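Local coordinates for protein neural cell adhesion molecule 1, 140 kDa isoform (Homo sapiens, PDB 2E3V) that probably takes part in cell adhesion as a membrane glycoprotein of neural cells and muscle, here represented by its first fibronectin type III domain, at residues E17-S20 / S21-Q24. Residues are numbered along the deposited sequence; the frame is centred on the assembly and turned at random. Where two conformers were deposited one is given.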
loop_
_atom_site.group_PDB
_atom_site.type_symbol
_atom_site.label_atom_id
_atom_site.label_comp_id
_atom_site.label_asym_id
_atom_site.label_seq_id
_atom_site.Cartn_x
_atom_site.Cartn_y
_atom_site.Cartn_z
ATOM N N GLU A 17 -9.161 3.103 -2.009
ATOM C CA GLU A 17 -10.539 2.674 -2.057
ATOM C C GLU A 17 -10.711 1.557 -1.044
ATOM O O GLU A 17 -10.281 0.428 -1.288
ATOM C CB GLU A 17 -10.973 2.245 -3.471
ATOM C CG GLU A 17 -11.033 3.415 -4.454
ATOM C CD GLU A 17 -11.938 4.550 -3.981
ATOM O OE1 GLU A 17 -13.091 4.274 -3.580
ATOM O OE2 GLU A 17 -11.495 5.720 -4.009
ATOM N N PRO A 18 -11.301 1.886 0.120
ATOM C CA PRO A 18 -11.491 0.867 1.129
ATOM C C PRO A 18 -12.804 0.106 0.968
ATOM O O PRO A 18 -13.818 0.674 0.548
ATOM C CB PRO A 18 -11.499 1.672 2.428
ATOM C CG PRO A 18 -12.083 2.989 2.054
ATOM C CD PRO A 18 -11.800 3.204 0.567
ATOM N N TYR A 19 -12.758 -1.183 1.274
ATOM C CA TYR A 19 -13.945 -2.016 1.313
ATOM C C TYR A 19 -14.060 -2.481 2.755
ATOM O O TYR A 19 -13.540 -1.802 3.633
ATOM C CB TYR A 19 -13.850 -3.132 0.278
ATOM C CG TYR A 19 -13.741 -2.531 -1.105
ATOM C CD1 TYR A 19 -14.879 -2.120 -1.792
ATOM C CD2 TYR A 19 -12.496 -2.314 -1.696
ATOM C CE1 TYR A 19 -14.787 -1.537 -3.051
ATOM C CE2 TYR A 19 -12.390 -1.729 -2.955
ATOM C CZ TYR A 19 -13.544 -1.348 -3.627
ATOM O OH TYR A 19 -13.462 -0.778 -4.879
ATOM N N SER A 20 -14.735 -3.590 3.030
ATOM C CA SER A 20 -14.910 -3.993 4.426
ATOM C C SER A 20 -13.690 -4.706 5.038
ATOM O O SER A 20 -13.355 -4.465 6.195
ATOM C CB SER A 20 -16.213 -4.776 4.637
ATOM O OG SER A 20 -16.278 -5.936 3.829
ATOM N N SER A 21 -13.028 -5.566 4.272
ATOM C CA SER A 21 -11.864 -6.293 4.786
ATOM C C SER A 21 -10.633 -6.104 3.902
ATOM O O SER A 21 -9.580 -6.718 4.126
ATOM C CB SER A 21 -12.185 -7.788 4.960
ATOM O OG SER A 21 -12.298 -8.443 3.705
ATOM N N THR A 22 -10.775 -5.252 2.893
ATOM C CA THR A 22 -9.707 -5.006 1.941
ATOM C C THR A 22 -9.642 -3.524 1.604
ATOM O O THR A 22 -10.600 -2.778 1.845
ATOM C CB THR A 22 -9.895 -5.794 0.613
ATOM O OG1 THR A 22 -11.061 -5.321 -0.068
ATOM C CG2 THR A 22 -10.001 -7.302 0.837
ATOM N N ALA A 23 -8.499 -3.107 1.063
ATOM C CA ALA A 23 -8.309 -1.740 0.607
ATOM C C ALA A 23 -7.401 -1.722 -0.612
ATOM O O ALA A 23 -6.345 -2.364 -0.634
ATOM C CB ALA A 23 -7.724 -0.880 1.705
ATOM N N GLN A 24 -7.826 -0.991 -1.627
ATOM C CA GLN A 24 -7.020 -0.835 -2.825
ATOM C C GLN A 24 -6.280 0.470 -2.675
ATOM O O GLN A 24 -6.900 1.526 -2.514
ATOM C CB GLN A 24 -7.894 -0.844 -4.070
ATOM C CG GLN A 24 -8.487 -2.218 -4.390
ATOM C CD GLN A 24 -9.243 -2.196 -5.691
ATOM O OE1 GLN A 24 -10.078 -1.316 -5.922
ATOM N NE2 GLN A 24 -8.943 -3.149 -6.568
#
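Y19 runs its ring back along the hairpin, past the side chains of T22 and Q24. Near its root, OG1 of T22 lies 3.6 Å from CB of Y19 and also approaches CD2, coming in obliquely to the ring. At the phenol end the carboxamide of Q24 meets the ring edge: OE1 of Q24 sits close to the ring plane, 3.8 Å from CE2 of Y19. The two flat groups are steeply turned, their planes 67° apart, and CG of Q24 brushes the same ring carbon. In Y19, CG stands opposite the carbonyl carbon and beside the backbone N (chi1 -61°), a setting that sends the ring toward Q24; the Q24 chain, extended beyond CG, rises to meet it.

This is the tight beta hairpin joining strands 12-18 and 23-28 of the fibronectin type III domain, the first two strands of its three-stranded sheet. Next to the turn at S20 and S21, the backbone N of Y19 donates to O of T22 at 2.7 Å. Further along, E17 and Q24 form an antiparallel hydrogen-bonded pair, with N of E17 2.8 Å from O of Q24 and N of Q24 2.9 Å from O of E17. Between the pair and the turn, P18 faces A23 as a non-hydrogen-bonded pair, and both side chains turn to the opposite face of the sheet from E17 and Q24, where they touch F101 of strand 91-102 in the other sheet. In the conformer described, one of two deposited, the carboxylate of E17 leads away from the returning strand and OE2 accepts a hydrogen bond from NE2 of Q15.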